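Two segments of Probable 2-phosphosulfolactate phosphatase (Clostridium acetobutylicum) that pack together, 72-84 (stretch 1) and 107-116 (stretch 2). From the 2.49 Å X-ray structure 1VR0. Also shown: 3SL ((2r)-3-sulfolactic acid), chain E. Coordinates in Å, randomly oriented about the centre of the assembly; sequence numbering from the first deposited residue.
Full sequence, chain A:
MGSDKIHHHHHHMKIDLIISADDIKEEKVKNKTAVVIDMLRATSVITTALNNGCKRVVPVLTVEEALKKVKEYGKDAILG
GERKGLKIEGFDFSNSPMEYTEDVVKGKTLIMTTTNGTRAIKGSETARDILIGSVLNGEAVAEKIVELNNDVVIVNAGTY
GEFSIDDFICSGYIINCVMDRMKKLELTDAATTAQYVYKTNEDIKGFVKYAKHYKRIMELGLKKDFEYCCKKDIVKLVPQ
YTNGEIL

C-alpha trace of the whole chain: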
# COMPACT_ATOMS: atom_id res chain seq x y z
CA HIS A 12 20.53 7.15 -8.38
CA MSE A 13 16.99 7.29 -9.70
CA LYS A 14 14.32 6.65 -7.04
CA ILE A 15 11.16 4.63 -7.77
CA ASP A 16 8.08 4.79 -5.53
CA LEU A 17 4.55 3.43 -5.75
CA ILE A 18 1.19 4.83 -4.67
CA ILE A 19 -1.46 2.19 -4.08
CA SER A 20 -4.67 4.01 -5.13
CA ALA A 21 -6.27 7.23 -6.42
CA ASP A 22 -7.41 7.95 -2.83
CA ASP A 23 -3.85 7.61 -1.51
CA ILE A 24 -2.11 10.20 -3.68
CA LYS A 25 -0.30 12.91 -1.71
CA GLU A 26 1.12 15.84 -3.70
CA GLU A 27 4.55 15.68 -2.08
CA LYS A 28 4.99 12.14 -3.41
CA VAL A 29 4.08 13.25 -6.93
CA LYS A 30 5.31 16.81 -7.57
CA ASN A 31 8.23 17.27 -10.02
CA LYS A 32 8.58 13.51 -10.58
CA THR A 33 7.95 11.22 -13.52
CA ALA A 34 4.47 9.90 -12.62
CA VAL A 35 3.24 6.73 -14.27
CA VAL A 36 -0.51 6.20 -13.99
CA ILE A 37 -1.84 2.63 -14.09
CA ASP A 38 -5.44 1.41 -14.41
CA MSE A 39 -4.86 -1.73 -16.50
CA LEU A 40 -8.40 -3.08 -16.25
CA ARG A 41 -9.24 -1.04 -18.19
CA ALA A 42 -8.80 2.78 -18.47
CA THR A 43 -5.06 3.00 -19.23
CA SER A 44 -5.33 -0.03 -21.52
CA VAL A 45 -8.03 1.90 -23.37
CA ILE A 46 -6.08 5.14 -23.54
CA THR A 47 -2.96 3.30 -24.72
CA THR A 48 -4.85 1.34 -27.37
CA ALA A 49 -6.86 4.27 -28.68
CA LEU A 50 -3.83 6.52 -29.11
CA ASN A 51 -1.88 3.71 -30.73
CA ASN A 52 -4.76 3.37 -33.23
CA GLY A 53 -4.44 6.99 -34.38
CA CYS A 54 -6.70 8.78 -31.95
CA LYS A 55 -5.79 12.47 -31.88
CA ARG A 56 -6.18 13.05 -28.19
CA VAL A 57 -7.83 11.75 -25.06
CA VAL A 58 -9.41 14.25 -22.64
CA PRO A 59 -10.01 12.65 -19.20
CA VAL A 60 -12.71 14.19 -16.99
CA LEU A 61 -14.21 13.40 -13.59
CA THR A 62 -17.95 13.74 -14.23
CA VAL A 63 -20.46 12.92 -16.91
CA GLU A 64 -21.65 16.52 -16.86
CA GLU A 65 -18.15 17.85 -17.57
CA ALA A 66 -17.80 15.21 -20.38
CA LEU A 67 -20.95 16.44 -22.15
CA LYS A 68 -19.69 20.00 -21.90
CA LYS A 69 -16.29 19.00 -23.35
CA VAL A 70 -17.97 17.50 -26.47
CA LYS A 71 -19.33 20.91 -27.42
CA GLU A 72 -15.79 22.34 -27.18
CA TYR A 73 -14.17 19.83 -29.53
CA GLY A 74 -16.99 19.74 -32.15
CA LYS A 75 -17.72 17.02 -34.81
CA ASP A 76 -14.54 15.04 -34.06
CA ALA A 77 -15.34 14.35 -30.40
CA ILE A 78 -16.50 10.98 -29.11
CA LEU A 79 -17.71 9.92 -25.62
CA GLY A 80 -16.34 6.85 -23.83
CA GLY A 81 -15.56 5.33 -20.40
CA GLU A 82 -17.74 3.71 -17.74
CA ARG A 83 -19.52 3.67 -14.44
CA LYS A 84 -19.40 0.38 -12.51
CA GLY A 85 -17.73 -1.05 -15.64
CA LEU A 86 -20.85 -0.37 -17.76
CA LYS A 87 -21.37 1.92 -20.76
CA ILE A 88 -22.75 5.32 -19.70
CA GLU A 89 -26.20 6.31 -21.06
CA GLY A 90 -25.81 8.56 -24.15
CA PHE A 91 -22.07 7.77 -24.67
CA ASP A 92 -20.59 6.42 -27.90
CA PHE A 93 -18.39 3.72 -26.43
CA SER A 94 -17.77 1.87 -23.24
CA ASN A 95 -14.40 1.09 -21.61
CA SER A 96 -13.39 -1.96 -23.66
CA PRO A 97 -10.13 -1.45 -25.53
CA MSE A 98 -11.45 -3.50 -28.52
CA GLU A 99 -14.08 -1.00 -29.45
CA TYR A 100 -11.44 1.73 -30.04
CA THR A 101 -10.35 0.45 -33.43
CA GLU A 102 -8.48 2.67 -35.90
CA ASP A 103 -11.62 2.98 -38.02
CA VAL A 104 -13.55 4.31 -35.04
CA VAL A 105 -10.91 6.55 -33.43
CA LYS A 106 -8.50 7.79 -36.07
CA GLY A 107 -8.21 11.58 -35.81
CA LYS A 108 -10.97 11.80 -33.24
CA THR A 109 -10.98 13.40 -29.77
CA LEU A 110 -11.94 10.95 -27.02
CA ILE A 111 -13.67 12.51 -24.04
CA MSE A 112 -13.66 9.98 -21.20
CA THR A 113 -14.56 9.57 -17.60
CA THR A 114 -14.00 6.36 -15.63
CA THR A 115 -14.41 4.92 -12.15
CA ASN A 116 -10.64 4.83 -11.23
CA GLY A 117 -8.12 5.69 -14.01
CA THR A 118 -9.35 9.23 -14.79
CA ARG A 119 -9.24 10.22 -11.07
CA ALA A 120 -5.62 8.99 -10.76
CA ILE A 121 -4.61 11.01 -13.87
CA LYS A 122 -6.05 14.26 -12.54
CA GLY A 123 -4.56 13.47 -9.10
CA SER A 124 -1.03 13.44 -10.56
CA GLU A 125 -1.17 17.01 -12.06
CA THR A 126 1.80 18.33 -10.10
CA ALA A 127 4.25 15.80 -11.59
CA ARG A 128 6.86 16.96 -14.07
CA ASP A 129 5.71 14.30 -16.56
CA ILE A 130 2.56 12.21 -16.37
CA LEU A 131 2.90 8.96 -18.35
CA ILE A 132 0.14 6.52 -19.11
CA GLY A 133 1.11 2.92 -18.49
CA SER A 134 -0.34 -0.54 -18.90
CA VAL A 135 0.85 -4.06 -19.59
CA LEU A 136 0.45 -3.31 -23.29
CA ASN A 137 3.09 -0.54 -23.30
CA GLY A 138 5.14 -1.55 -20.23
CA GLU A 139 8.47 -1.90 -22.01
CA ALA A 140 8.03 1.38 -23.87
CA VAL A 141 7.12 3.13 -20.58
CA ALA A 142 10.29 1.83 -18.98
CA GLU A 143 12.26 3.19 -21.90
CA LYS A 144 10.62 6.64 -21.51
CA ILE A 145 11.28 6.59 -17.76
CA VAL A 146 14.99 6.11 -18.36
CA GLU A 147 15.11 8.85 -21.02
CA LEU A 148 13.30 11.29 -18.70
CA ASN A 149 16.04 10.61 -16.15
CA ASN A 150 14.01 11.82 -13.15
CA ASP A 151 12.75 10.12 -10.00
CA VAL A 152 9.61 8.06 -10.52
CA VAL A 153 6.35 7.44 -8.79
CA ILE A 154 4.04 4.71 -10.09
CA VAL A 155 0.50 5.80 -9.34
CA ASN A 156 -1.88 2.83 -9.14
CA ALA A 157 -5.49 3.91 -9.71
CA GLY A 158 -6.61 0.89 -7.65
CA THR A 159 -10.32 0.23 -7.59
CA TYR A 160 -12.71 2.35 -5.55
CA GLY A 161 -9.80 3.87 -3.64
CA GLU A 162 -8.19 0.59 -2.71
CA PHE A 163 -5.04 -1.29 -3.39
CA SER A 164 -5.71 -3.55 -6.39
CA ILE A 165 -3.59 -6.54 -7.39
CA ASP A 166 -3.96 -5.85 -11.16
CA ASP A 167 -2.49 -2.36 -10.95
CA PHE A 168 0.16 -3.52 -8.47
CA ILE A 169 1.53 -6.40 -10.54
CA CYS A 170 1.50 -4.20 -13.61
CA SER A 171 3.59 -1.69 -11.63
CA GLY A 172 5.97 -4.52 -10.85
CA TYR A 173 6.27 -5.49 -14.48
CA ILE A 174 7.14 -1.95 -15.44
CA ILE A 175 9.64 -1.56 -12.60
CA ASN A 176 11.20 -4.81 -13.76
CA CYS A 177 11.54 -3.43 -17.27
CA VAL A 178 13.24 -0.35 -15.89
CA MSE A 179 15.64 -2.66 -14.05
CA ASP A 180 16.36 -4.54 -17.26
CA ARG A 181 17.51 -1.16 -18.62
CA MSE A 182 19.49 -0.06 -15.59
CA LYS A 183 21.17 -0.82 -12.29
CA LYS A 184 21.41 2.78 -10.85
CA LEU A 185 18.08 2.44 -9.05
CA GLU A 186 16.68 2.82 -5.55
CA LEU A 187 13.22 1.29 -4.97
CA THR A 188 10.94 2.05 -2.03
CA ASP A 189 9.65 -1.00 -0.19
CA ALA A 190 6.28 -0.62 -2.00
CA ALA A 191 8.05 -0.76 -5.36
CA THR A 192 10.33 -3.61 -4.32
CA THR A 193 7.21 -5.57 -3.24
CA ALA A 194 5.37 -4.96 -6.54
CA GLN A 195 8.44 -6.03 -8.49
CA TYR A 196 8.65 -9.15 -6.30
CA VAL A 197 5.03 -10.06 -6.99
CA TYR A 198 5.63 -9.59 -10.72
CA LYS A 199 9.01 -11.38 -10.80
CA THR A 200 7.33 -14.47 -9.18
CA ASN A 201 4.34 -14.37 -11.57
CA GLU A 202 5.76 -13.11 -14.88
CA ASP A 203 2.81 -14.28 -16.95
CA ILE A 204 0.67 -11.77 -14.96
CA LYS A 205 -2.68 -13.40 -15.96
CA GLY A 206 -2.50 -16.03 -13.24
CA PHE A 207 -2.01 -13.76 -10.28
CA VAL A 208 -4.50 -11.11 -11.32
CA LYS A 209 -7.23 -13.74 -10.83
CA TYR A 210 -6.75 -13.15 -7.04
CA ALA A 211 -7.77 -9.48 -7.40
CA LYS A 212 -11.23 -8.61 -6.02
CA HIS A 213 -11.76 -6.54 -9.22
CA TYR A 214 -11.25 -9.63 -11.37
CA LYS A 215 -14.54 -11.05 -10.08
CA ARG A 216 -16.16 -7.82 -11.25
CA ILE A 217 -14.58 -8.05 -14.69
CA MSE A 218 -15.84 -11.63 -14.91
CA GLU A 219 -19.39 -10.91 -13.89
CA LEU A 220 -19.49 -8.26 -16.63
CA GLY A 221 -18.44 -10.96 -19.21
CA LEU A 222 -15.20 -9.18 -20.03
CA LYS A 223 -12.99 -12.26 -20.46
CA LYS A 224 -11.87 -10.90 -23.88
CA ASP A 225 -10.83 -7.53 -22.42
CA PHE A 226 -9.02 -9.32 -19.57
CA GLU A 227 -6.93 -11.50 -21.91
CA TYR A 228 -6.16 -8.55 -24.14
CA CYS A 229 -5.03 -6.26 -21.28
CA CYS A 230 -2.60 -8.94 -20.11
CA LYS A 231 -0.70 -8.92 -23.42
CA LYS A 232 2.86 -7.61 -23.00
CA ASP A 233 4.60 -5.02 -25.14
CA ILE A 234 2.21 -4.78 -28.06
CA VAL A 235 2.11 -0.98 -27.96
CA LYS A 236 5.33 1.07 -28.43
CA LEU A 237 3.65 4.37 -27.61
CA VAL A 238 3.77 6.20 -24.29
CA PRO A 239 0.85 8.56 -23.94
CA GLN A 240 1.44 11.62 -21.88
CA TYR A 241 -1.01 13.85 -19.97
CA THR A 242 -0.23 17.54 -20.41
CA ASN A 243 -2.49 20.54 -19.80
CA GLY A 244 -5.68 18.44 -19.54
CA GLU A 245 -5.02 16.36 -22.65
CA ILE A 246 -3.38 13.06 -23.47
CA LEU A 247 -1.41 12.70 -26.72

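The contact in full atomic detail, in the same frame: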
# COMPACT_ATOMS: atom_id res chain seq x y z
N GLU A 72 -17.04 21.62 -26.94
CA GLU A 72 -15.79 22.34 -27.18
C GLU A 72 -14.96 21.79 -28.32
O GLU A 72 -14.28 22.55 -29.00
CB GLU A 72 -14.90 22.29 -25.95
CG GLU A 72 -15.25 23.30 -24.89
CD GLU A 72 -14.43 23.07 -23.64
OE1 GLU A 72 -15.06 23.15 -22.53
OE2 GLU A 72 -13.19 22.79 -23.77
N TYR A 73 -14.96 20.47 -28.49
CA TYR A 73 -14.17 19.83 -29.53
C TYR A 73 -14.97 19.48 -30.79
O TYR A 73 -14.42 18.90 -31.69
CB TYR A 73 -13.45 18.60 -28.98
CG TYR A 73 -12.37 18.92 -27.97
CD1 TYR A 73 -11.08 19.25 -28.37
CD2 TYR A 73 -12.65 18.90 -26.60
CE1 TYR A 73 -10.08 19.56 -27.43
CE2 TYR A 73 -11.69 19.21 -25.65
CZ TYR A 73 -10.39 19.54 -26.07
OH TYR A 73 -9.42 19.82 -25.11
N GLY A 74 -16.25 19.82 -30.87
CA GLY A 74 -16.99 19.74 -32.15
C GLY A 74 -17.24 18.34 -32.71
O GLY A 74 -17.27 17.38 -31.98
N LYS A 75 -17.40 18.26 -34.03
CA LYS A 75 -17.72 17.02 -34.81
C LYS A 75 -16.83 15.81 -34.53
O LYS A 75 -17.27 14.66 -34.62
CB LYS A 75 -17.59 17.31 -36.33
CG LYS A 75 -18.92 17.51 -37.07
CD LYS A 75 -18.78 18.32 -38.39
CE LYS A 75 -20.09 19.10 -38.70
NZ LYS A 75 -19.89 20.08 -39.81
N ASP A 76 -15.56 16.08 -34.21
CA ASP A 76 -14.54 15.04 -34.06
C ASP A 76 -14.45 14.41 -32.68
O ASP A 76 -13.54 13.60 -32.45
CB ASP A 76 -13.14 15.62 -34.39
CG ASP A 76 -12.98 15.92 -35.85
OD1 ASP A 76 -13.29 15.02 -36.68
OD2 ASP A 76 -12.56 17.07 -36.15
N ALA A 77 -15.34 14.82 -31.78
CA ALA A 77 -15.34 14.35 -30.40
C ALA A 77 -16.16 13.10 -30.28
O ALA A 77 -17.19 13.00 -30.91
CB ALA A 77 -15.93 15.42 -29.49
N ILE A 78 -15.71 12.15 -29.48
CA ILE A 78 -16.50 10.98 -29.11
C ILE A 78 -16.49 10.79 -27.58
O ILE A 78 -15.55 11.22 -26.90
CB ILE A 78 -15.99 9.70 -29.81
CG1 ILE A 78 -14.50 9.46 -29.54
CG2 ILE A 78 -16.21 9.79 -31.32
CD1 ILE A 78 -13.97 8.17 -30.16
N LEU A 79 -17.53 10.14 -27.06
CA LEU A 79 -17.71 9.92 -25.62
C LEU A 79 -17.51 8.46 -25.24
O LEU A 79 -18.24 7.59 -25.69
CB LEU A 79 -19.12 10.34 -25.20
CG LEU A 79 -19.41 11.84 -25.09
CD1 LEU A 79 -20.88 12.08 -24.99
CD2 LEU A 79 -18.71 12.44 -23.89
N GLY A 80 -16.55 8.20 -24.37
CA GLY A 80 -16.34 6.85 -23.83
C GLY A 80 -16.00 6.80 -22.34
O GLY A 80 -15.90 7.83 -21.69
N GLY A 81 -15.82 5.59 -21.83
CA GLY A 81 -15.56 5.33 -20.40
C GLY A 81 -16.60 4.43 -19.77
O GLY A 81 -17.27 3.66 -20.44
N GLU A 82 -16.76 4.55 -18.46
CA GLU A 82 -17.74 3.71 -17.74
C GLU A 82 -18.08 4.19 -16.34
O GLU A 82 -17.33 4.95 -15.72
CB GLU A 82 -17.23 2.27 -17.61
CG GLU A 82 -15.81 2.16 -17.05
CD GLU A 82 -15.67 2.42 -15.52
OE1 GLU A 82 -16.63 2.28 -14.74
OE2 GLU A 82 -14.56 2.76 -15.07
N ARG A 83 -19.22 3.71 -15.86
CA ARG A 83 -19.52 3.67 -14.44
C ARG A 83 -19.88 2.24 -14.04
O ARG A 83 -20.69 1.57 -14.70
CB ARG A 83 -20.65 4.64 -14.11
CG ARG A 83 -20.26 6.10 -14.20
CD ARG A 83 -19.13 6.47 -13.25
NE ARG A 83 -18.89 7.92 -13.26
CZ ARG A 83 -17.85 8.54 -13.82
NH1 ARG A 83 -16.88 7.87 -14.45
NH2 ARG A 83 -17.78 9.86 -13.73
N LYS A 84 -19.24 1.76 -12.98
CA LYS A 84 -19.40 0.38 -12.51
C LYS A 84 -19.04 -0.62 -13.63
O LYS A 84 -19.60 -1.72 -13.70
CB LYS A 84 -20.83 0.13 -12.00
CG LYS A 84 -21.23 0.94 -10.76
CD LYS A 84 -22.71 0.67 -10.37
CE LYS A 84 -22.96 0.73 -8.85
NZ LYS A 84 -24.31 0.11 -8.44
N GLY A 107 -8.03 10.14 -35.65
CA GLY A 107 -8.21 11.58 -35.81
C GLY A 107 -9.22 12.18 -34.88
O GLY A 107 -9.34 13.40 -34.79
N LYS A 108 -9.92 11.34 -34.12
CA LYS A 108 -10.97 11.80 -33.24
C LYS A 108 -10.43 12.23 -31.86
O LYS A 108 -9.27 11.98 -31.52
CB LYS A 108 -12.08 10.76 -33.18
CG LYS A 108 -12.87 10.84 -34.51
CD LYS A 108 -13.90 9.78 -34.67
CE LYS A 108 -14.81 10.07 -35.87
NZ LYS A 108 -15.79 11.14 -35.55
N THR A 109 -11.27 12.94 -31.13
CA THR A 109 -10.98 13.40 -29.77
C THR A 109 -11.85 12.62 -28.78
O THR A 109 -13.06 12.74 -28.79
CB THR A 109 -11.26 14.91 -29.63
OG1 THR A 109 -10.24 15.67 -30.27
CG2 THR A 109 -11.34 15.33 -28.18
N LEU A 110 -11.23 11.83 -27.93
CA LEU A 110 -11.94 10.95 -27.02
C LEU A 110 -12.11 11.60 -25.65
O LEU A 110 -11.14 11.77 -24.91
CB LEU A 110 -11.16 9.65 -26.91
CG LEU A 110 -11.64 8.60 -25.94
CD1 LEU A 110 -13.10 8.23 -26.17
CD2 LEU A 110 -10.75 7.42 -26.15
N ILE A 111 -13.34 12.00 -25.35
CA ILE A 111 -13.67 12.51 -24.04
C ILE A 111 -14.02 11.28 -23.18
O ILE A 111 -14.92 10.52 -23.51
CB ILE A 111 -14.89 13.43 -24.06
CG1 ILE A 111 -14.80 14.52 -25.15
CG2 ILE A 111 -15.09 14.08 -22.72
CD1 ILE A 111 -13.53 15.34 -25.18
N MSE A 112 -13.30 11.06 -22.10
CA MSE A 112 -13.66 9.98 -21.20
C MSE A 112 -13.62 10.26 -19.73
O MSE A 112 -12.86 11.10 -19.24
CB MSE A 112 -12.83 8.72 -21.47
CG MSE A 112 -11.36 8.88 -21.68
SE MSE A 112 -10.36 7.11 -21.71
CE MSE A 112 -11.92 5.79 -22.28
N THR A 113 -14.49 9.54 -19.03
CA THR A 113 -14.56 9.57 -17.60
C THR A 113 -14.74 8.13 -17.15
O THR A 113 -15.55 7.39 -17.72
CB THR A 113 -15.70 10.47 -17.12
OG1 THR A 113 -15.71 10.47 -15.69
CG2 THR A 113 -17.07 10.05 -17.64
N THR A 114 -13.95 7.72 -16.16
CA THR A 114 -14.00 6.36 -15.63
C THR A 114 -14.00 6.33 -14.11
O THR A 114 -13.81 7.36 -13.45
CB THR A 114 -12.85 5.44 -16.17
OG1 THR A 114 -11.59 5.82 -15.61
CG2 THR A 114 -12.75 5.47 -17.67
N THR A 115 -14.25 5.14 -13.58
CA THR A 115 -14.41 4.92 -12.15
C THR A 115 -13.09 5.22 -11.38
O THR A 115 -13.13 5.93 -10.39
CB THR A 115 -14.95 3.46 -11.88
OG1 THR A 115 -16.32 3.33 -12.32
CG2 THR A 115 -14.86 3.11 -10.39
N ASN A 116 -11.95 4.75 -11.90
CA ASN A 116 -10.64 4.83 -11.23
C ASN A 116 -9.52 5.60 -11.99
O ASN A 116 -8.97 6.62 -11.49
CB ASN A 116 -10.18 3.41 -10.96
CG ASN A 116 -11.20 2.64 -10.17
OD1 ASN A 116 -11.71 3.15 -9.16
ND2 ASN A 116 -11.56 1.44 -10.64
O11 3SL E . -15.58 -1.09 -11.62
C1 3SL E . -15.36 -1.53 -12.76
O12 3SL E . -15.68 -2.68 -13.18
C2 3SL E . -14.66 -0.61 -13.69
O2 3SL E . -13.66 0.06 -12.93
C3 3SL E . -14.11 -1.43 -14.84
S 3SL E . -13.10 -0.54 -15.81
O3S 3SL E . -13.82 -0.11 -17.02
O1S 3SL E . -12.31 0.51 -15.08
O2S 3SL E . -12.12 -1.48 -16.38

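The two stretches join as neighbouring parallel strands, 77-81 and 109-113, whose directions differ by 31°, and together they bury 916 Å² of surface. Gly107 touches the partner only lightly, and the exact pairing begins beyond Lys108, whose CA lies 3.2 Å from Asp76 O. The aliphatic part of Lys108 extends past Ile78, with CD 4.1 Å from Ile78 CG2.

Thr109 opens the ladder. Its N donates to Asp76 O at 2.7 Å, and its O accepts from Ile78 N at 2.8 Å, so that Thr109 brackets Ala77 as expected for a parallel pair. The same carbonyl receives a CA-H...O contact from Ala77 CA (3.2 Å to Thr109 O). The side chain of Thr109 lies on the same face of the sheet as Ala77, and its methyl group sits over one face of the Tyr73 ring, CG2 being 4.1 Å from the ring centroid in a CH-pi contact. Tyr73 thus reaches strand 109-113 from a position four residues ahead of Ala77, the first residue of the partner strand.

Leu110 points to the other face, alongside Ile78; their side chains meet at Leu110 CD1 and Ile78 CG1, 3.9 Å apart. Leu110 CD1 also lies 3.9 Å from Gly80 N, and a beta carbon on Gly80 would come tightly against that methyl. Ile111 continues the ladder, with N bonded to Ile78 O (2.8 Å) and O to Gly80 N (3.0 Å). On the face shared with Thr109, its CB lies 3.9 Å from Leu79 CD2 and its CD1 3.9 Å from Tyr73 CD2, extending the apolar cluster.

At Met112, a selenomethionine, CA approaches Gly80 O at 3.1 Å in a CA-H...O contact. The ladder then loosens: the bond from Thr113 N to Gly80 O is weak at 3.5 Å, and that from Glu82 N to Thr113 O spans 3.2 Å. Gly81 fits here because a beta carbon would clash with Thr113 O, and its backbone angles by themselves call for glycine.

Beyond the backbone pairing, side chains take over. Although its CA-to-CB bond points away, Arg83 returns to Thr113, whose OG1 accepts from NH2 at 2.9 Å and from NH1 at 3.1 Å, at the edge of the guanidinium. Thr114 CB lies 3.4 Å from Glu82 OE2. Thr115 is held by both carboxylate oxygens of Glu82: its OG1 donates to OE1 at 2.7 Å and its N to OE2 at 2.8 Å. Bound sulfolactate lies close by, with its O2 3.4 Å from Asn116 ND2.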